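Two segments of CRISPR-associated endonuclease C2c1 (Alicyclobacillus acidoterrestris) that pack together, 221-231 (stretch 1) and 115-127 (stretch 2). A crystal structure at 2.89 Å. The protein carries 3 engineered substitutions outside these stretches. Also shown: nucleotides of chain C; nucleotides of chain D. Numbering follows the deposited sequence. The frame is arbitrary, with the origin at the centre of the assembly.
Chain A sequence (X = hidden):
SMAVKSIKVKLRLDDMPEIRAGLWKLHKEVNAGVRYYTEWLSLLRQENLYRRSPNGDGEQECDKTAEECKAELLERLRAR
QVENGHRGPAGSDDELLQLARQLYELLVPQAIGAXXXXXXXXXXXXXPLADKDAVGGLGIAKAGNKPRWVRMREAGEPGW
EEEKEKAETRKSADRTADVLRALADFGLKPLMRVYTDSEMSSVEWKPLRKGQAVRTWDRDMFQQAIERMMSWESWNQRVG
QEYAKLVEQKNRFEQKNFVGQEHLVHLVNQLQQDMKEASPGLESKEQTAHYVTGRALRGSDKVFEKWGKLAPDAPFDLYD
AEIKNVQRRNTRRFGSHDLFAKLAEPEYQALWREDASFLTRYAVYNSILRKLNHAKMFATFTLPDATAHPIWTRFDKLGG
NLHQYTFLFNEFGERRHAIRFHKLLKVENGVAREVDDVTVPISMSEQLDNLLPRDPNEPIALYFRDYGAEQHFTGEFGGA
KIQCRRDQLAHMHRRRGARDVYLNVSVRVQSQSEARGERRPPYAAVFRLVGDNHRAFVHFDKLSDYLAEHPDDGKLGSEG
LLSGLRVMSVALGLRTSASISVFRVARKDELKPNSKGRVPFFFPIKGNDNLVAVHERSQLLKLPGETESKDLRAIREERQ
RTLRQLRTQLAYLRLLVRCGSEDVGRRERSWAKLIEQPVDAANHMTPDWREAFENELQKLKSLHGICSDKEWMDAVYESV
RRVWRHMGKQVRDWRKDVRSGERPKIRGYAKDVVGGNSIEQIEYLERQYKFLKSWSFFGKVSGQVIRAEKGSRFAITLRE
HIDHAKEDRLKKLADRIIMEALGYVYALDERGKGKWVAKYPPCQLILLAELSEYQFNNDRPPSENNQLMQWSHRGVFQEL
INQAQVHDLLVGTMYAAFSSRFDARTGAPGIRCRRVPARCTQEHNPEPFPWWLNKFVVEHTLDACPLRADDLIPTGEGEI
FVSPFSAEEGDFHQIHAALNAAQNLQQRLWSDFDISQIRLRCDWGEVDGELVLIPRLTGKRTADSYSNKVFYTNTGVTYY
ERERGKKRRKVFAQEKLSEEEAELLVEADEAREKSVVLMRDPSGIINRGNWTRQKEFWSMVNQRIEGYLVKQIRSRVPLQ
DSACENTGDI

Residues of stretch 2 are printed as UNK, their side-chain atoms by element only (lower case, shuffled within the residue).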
# COMPACT_ATOMS: atom_id res chain seq x y z
N MSE A 221 25.98 19.45 -2.57
CA MSE A 221 25.96 19.07 -1.16
C MSE A 221 25.04 19.95 -0.33
O MSE A 221 24.31 19.46 0.52
CB MSE A 221 27.36 19.13 -0.59
CG MSE A 221 28.32 18.17 -1.23
SE MSE A 221 30.12 18.71 -0.82
CE MSE A 221 31.09 17.34 -1.79
N PHE A 222 25.07 21.26 -0.58
CA PHE A 222 24.32 22.18 0.25
C PHE A 222 22.82 22.06 -0.01
O PHE A 222 22.02 22.07 0.93
CB PHE A 222 24.80 23.61 0.03
CG PHE A 222 24.30 24.58 1.05
CD1 PHE A 222 24.69 24.46 2.38
CD2 PHE A 222 23.45 25.60 0.69
CE1 PHE A 222 24.23 25.35 3.32
CE2 PHE A 222 22.99 26.50 1.64
CZ PHE A 222 23.38 26.37 2.95
N GLN A 223 22.41 21.95 -1.28
CA GLN A 223 20.99 21.79 -1.57
C GLN A 223 20.44 20.53 -0.92
O GLN A 223 19.35 20.55 -0.33
CB GLN A 223 20.75 21.75 -3.07
CG GLN A 223 19.28 21.57 -3.41
CD GLN A 223 18.99 21.55 -4.89
OE1 GLN A 223 19.80 22.01 -5.70
NE2 GLN A 223 17.83 21.02 -5.26
N GLN A 224 21.18 19.42 -1.00
CA GLN A 224 20.68 18.17 -0.44
C GLN A 224 20.59 18.20 1.07
O GLN A 224 19.86 17.40 1.66
CB GLN A 224 21.55 17.00 -0.91
CG GLN A 224 21.36 16.68 -2.39
CD GLN A 224 21.98 15.36 -2.80
OE1 GLN A 224 21.49 14.30 -2.43
NE2 GLN A 224 23.05 15.43 -3.58
N ALA A 225 21.31 19.13 1.71
CA ALA A 225 21.18 19.32 3.15
C ALA A 225 19.95 20.14 3.49
O ALA A 225 19.25 19.85 4.47
CB ALA A 225 22.44 19.99 3.70
N ILE A 226 19.67 21.16 2.68
CA ILE A 226 18.44 21.94 2.84
C ILE A 226 17.22 21.04 2.65
O ILE A 226 16.26 21.11 3.42
CB ILE A 226 18.45 23.12 1.86
CG1 ILE A 226 19.63 24.05 2.13
CG2 ILE A 226 17.16 23.90 1.96
CD1 ILE A 226 19.53 24.83 3.42
N GLU A 227 17.26 20.19 1.63
CA GLU A 227 16.11 19.33 1.32
C GLU A 227 15.73 18.46 2.51
O GLU A 227 14.59 18.50 2.98
CB GLU A 227 16.43 18.45 0.12
CG GLU A 227 16.67 19.21 -1.15
CD GLU A 227 17.24 18.32 -2.21
OE1 GLU A 227 17.72 18.83 -3.24
OE2 GLU A 227 17.21 17.09 -2.00
N ARG A 228 16.67 17.66 3.00
CA ARG A 228 16.36 16.75 4.09
C ARG A 228 15.98 17.51 5.35
O ARG A 228 15.20 17.01 6.17
CB ARG A 228 17.54 15.82 4.36
CG ARG A 228 18.75 16.51 4.94
CD ARG A 228 19.94 15.60 4.98
NE ARG A 228 19.71 14.41 5.80
CZ ARG A 228 19.74 13.16 5.34
NH1 ARG A 228 20.00 12.93 4.06
NH2 ARG A 228 19.52 12.15 6.16
N MSE A 229 16.49 18.73 5.50
CA MSE A 229 16.22 19.53 6.68
C MSE A 229 14.83 20.15 6.62
O MSE A 229 14.21 20.44 7.64
CB MSE A 229 17.27 20.62 6.82
CG MSE A 229 17.53 21.01 8.24
SE MSE A 229 18.07 19.47 9.29
CE MSE A 229 18.29 20.38 10.99
N MSE A 230 14.34 20.36 5.40
CA MSE A 230 13.01 20.90 5.22
C MSE A 230 11.93 19.85 5.46
O MSE A 230 10.99 20.11 6.21
CB MSE A 230 12.87 21.49 3.82
CG MSE A 230 13.56 22.82 3.67
SE MSE A 230 13.42 23.51 1.86
CE MSE A 230 13.81 25.39 2.19
N SER A 231 12.05 18.68 4.83
CA SER A 231 11.01 17.67 5.01
C SER A 231 10.96 17.18 6.45
O SER A 231 9.88 16.88 6.96
CB SER A 231 11.24 16.49 4.06
OG SER A 231 12.24 15.61 4.55
N UNK A 115 6.68 28.05 3.78
CA UNK A 115 7.09 27.25 2.63
C UNK A 115 8.50 27.63 2.21
O UNK A 115 8.97 28.74 2.48
c UNK A 115 4.90 26.52 1.51
c UNK A 115 2.93 25.57 0.26
c UNK A 115 4.07 26.59 0.23
n UNK A 115 2.12 25.59 -0.99
c UNK A 115 6.13 27.43 1.45
N UNK A 116 9.18 26.69 1.56
CA UNK A 116 10.55 26.92 1.14
C UNK A 116 10.94 26.17 -0.11
O UNK A 116 10.54 25.02 -0.31
N UNK A 117 11.71 26.83 -0.98
CA UNK A 117 12.24 26.22 -2.19
C UNK A 117 13.69 25.82 -1.91
O UNK A 117 14.57 26.68 -1.86
c UNK A 117 12.40 26.52 -4.72
o UNK A 117 11.75 26.92 -5.70
o UNK A 117 13.22 25.58 -4.79
c UNK A 117 12.15 27.19 -3.37
N UNK A 118 13.93 24.52 -1.74
CA UNK A 118 15.28 24.04 -1.49
C UNK A 118 16.25 24.46 -2.59
O UNK A 118 17.43 24.71 -2.32
c UNK A 118 15.29 22.53 -1.32
N UNK A 119 15.78 24.55 -3.84
CA UNK A 119 16.65 25.00 -4.92
C UNK A 119 17.14 26.42 -4.68
O UNK A 119 18.35 26.69 -4.72
c UNK A 119 15.15 23.63 -8.24
c UNK A 119 15.87 23.57 -6.92
n UNK A 119 15.25 22.56 -9.02
o UNK A 119 14.53 24.64 -8.58
c UNK A 119 15.93 24.93 -6.26
N UNK A 120 16.22 27.35 -4.45
CA UNK A 120 16.58 28.76 -4.42
C UNK A 120 17.11 29.21 -3.07
O UNK A 120 17.78 30.25 -3.01
c UNK A 120 13.81 30.24 -6.73
c UNK A 120 15.38 29.62 -4.83
c UNK A 120 14.82 29.24 -6.19
n UNK A 120 13.08 29.83 -7.76
o UNK A 120 13.70 31.36 -6.24
N UNK A 121 16.83 28.48 -1.99
CA UNK A 121 17.41 28.83 -0.70
C UNK A 121 18.89 28.46 -0.67
O UNK A 121 19.73 29.24 -0.20
c UNK A 121 16.64 28.17 0.45
c UNK A 121 17.37 28.36 1.77
c UNK A 121 15.25 28.78 0.58
c UNK A 121 15.27 30.20 1.06
N UNK A 122 19.24 27.28 -1.17
CA UNK A 122 20.64 26.87 -1.22
C UNK A 122 21.44 27.77 -2.15
O UNK A 122 22.59 28.12 -1.84
c UNK A 122 20.75 25.41 -1.64
N UNK A 123 20.88 28.14 -3.30
CA UNK A 123 21.57 29.07 -4.19
C UNK A 123 21.77 30.42 -3.53
O UNK A 123 22.78 31.10 -3.76
c UNK A 123 20.89 28.14 -6.47
n UNK A 123 24.36 27.76 -8.86
n UNK A 123 22.47 26.96 -7.86
c UNK A 123 23.54 26.75 -8.59
n UNK A 123 23.80 25.54 -9.07
c UNK A 123 22.12 28.25 -7.29
c UNK A 123 20.79 29.26 -5.49
N UNK A 124 20.81 30.84 -2.71
CA UNK A 124 20.84 32.21 -2.21
C UNK A 124 21.89 32.38 -1.13
O UNK A 124 22.47 33.46 -1.00
c UNK A 124 17.82 34.27 -0.90
c UNK A 124 19.27 34.03 -1.30
c UNK A 124 17.59 35.71 -0.46
n UNK A 124 16.20 35.94 -0.02
c UNK A 124 19.45 32.59 -1.71
N UNK A 125 22.17 31.33 -0.36
CA UNK A 125 22.89 31.48 0.90
C UNK A 125 24.27 30.85 0.94
O UNK A 125 25.09 31.28 1.76
c UNK A 125 18.64 32.43 2.48
c UNK A 125 20.18 33.58 3.90
c UNK A 125 20.95 31.77 2.52
c UNK A 125 19.66 31.61 2.04
c UNK A 125 22.06 30.88 2.04
c UNK A 125 21.19 32.75 3.46
c UNK A 125 18.90 33.41 3.41
N UNK A 126 24.57 29.86 0.09
CA UNK A 126 25.84 29.15 0.24
C UNK A 126 27.01 30.11 0.12
O UNK A 126 27.93 30.09 0.96
c UNK A 126 27.26 26.04 -1.61
c UNK A 126 25.95 28.03 -0.79
c UNK A 126 27.24 27.21 -0.66
c UNK A 126 27.39 26.72 0.77
N UNK A 127 27.00 30.97 -0.90
CA UNK A 127 28.11 31.91 -1.05
C UNK A 127 28.10 32.97 0.05
O UNK A 127 29.15 33.16 0.69
o UNK A 127 28.91 31.80 -3.34
c UNK A 127 28.08 32.53 -2.45
P DG C 21 16.30 17.92 -13.08
OP1 DG C 21 15.13 17.14 -13.53
OP2 DG C 21 17.39 18.22 -14.02
O5' DG C 21 15.78 19.31 -12.52
C5' DG C 21 16.67 20.42 -12.42
C4' DG C 21 15.94 21.70 -12.77
O4' DG C 21 15.94 22.60 -11.64
C3' DG C 21 16.51 22.48 -13.95
O3' DG C 21 15.47 22.76 -14.86
C2' DG C 21 17.05 23.76 -13.31
C1' DG C 21 16.13 23.91 -12.12
N9 DG C 21 16.67 24.71 -11.04
C8 DG C 21 17.57 24.31 -10.09
N7 DG C 21 17.86 25.25 -9.22
C5 DG C 21 17.09 26.33 -9.63
C6 DG C 21 16.98 27.63 -9.08
O6 DG C 21 17.55 28.10 -8.09
N1 DG C 21 16.09 28.42 -9.80
C2 DG C 21 15.39 28.01 -10.91
N2 DG C 21 14.59 28.91 -11.47
N3 DG C 21 15.48 26.79 -11.43
C4 DG C 21 16.35 26.01 -10.74
P DC D 8 15.53 38.77 -7.86
OP1 DC D 8 15.08 40.17 -7.88
OP2 DC D 8 15.39 37.98 -6.62
O5' DC D 8 14.72 38.02 -9.00
C5' DC D 8 15.27 36.87 -9.60
C4' DC D 8 14.27 36.22 -10.52
O4' DC D 8 14.75 34.92 -10.89
C3' DC D 8 12.91 35.97 -9.89
O3' DC D 8 11.90 35.90 -10.89
C2' DC D 8 13.11 34.63 -9.19
C1' DC D 8 14.08 33.92 -10.14
N1 DC D 8 15.10 33.10 -9.43
C2 DC D 8 15.21 31.74 -9.73
O2 DC D 8 14.47 31.25 -10.60
N3 DC D 8 16.13 31.00 -9.07
C4 DC D 8 16.91 31.57 -8.15
N4 DC D 8 17.81 30.80 -7.52
C5 DC D 8 16.80 32.95 -7.82
C6 DC D 8 15.89 33.67 -8.48
P DT C 19 11.83 20.86 -2.73
OP1 DT C 19 12.48 22.18 -2.76
OP2 DT C 19 10.39 20.77 -3.07
O5' DT C 19 12.57 19.75 -3.64
C5' DT C 19 13.97 19.62 -3.60
C4' DT C 19 14.45 18.26 -4.08
O4' DT C 19 13.59 17.20 -3.62
C3' DT C 19 14.48 18.04 -5.57
O3' DT C 19 15.57 18.74 -6.16
C2' DT C 19 14.68 16.53 -5.62
C1' DT C 19 13.84 16.06 -4.43
N1 DT C 19 12.54 15.46 -4.85
C2 DT C 19 12.51 14.17 -5.31
O2 DT C 19 13.50 13.46 -5.38
N3 DT C 19 11.27 13.72 -5.68
C4 DT C 19 10.09 14.42 -5.64
O4 DT C 19 9.03 13.93 -6.00
C5 DT C 19 10.19 15.78 -5.16
C7 DT C 19 8.97 16.64 -5.07
C6 DT C 19 11.40 16.23 -4.79

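Position 115 carries four carbons in a row ending in a nitrogen. Its CA-to-CB bond points away from stretch 1, and no side-chain atom comes near stretch 1: Lys115.

Position 116 has no side-chain atoms, which makes it Gly116. Its CA lies 3.8 Å from Met230 CE, and an ideal CB built here would fall 2.6 Å from Met230 CE, a clash. The bare backbone is thus what leaves room for the selenomethionine methyl.

Position 117 has two carbons, the second bearing two oxygens, with CB pointing away from stretch 1. Two oxygens on the terminal carbon make it a carboxylate: Asp117. Its carboxylate caps the helix beginning at 118: Asp117 OD2 accepts weak hydrogen bonds from the backbone N of position 119 (N to OD2 2.9 Å) and from the backbone N of position 120 (N to OD2 3.5 Å).

Position 118 has a single carbon, CB, 3.6 Å from Glu227 CG and 3.8 Å from Met230 SE, hence Ala118. Ile226 CG2 adds a contact to its CB at 4.0 Å. Its backbone N donates a hydrogen bond to OP1 of DT19 (2.9 Å), so the start of the helix also holds a DNA phosphate.

Position 119 has three carbons, the third carrying one oxygen and one nitrogen, an unbranched amide: Gln119. Although its CA-to-CB bond points away, CG lies 3.6 Å from Gln223 NE2, while its own NE2 makes a weak hydrogen bond to O4' of DG21 (2.7 Å).

Position 120 repeats that amide pattern, so it is Gln120. It is out of reach of stretch 1 and faces nucleotides instead, with CG 3.5 Å from DG21 O6.

Position 121 has four carbons forked at the first, one arm two carbons long: Ile121. CG1 meets Met230 CE at 4.0 Å, and CG2 meets Ile226 CD1 at 4.5 Å.

Position 122 again has one carbon, Ala122. Its CB is 3.6 Å from both Gln223 CA and Phe222 CD2, a close approach to backbone and ring.

Position 123 has three carbons, a nitrogen, then a carbon with two more nitrogens, the guanidinium of Arg123; CB points away from stretch 1.

Position 124 is a four-carbon chain ending in nitrogen, Lys124, whose end leads away.

Position 125 has one carbon and a six-carbon ring without oxygen, Phe125. Its CB reaches Phe222 CE2 at 4.5 Å, but the ring leads away.

Position 126 has four carbons forked at the second, Leu126. CD1 sits 4.0 Å from the Phe222 ring centroid, 19° off the normal, a CH-pi contact over one face.

Position 127 has one carbon and one oxygen, Ser127, out of reach.

The helices cross at 130°, their axes approaching to 8.7 Å, and the two stretches bury 529 Å², both sides summed. No hydrogen bond links them; the contact is mainly apolar packing, with the aliphatic parts of Gln223 and Glu227 taking part. Ala118 and Ala122, one turn apart, point toward stretch 1, and their small side chains accommodate Phe222, Ile226 and Met230, with CA atoms of Gln223 and Ala122 only 5.1 Å apart.

Stretch 2 115-127: KGDAQQIARKFLS
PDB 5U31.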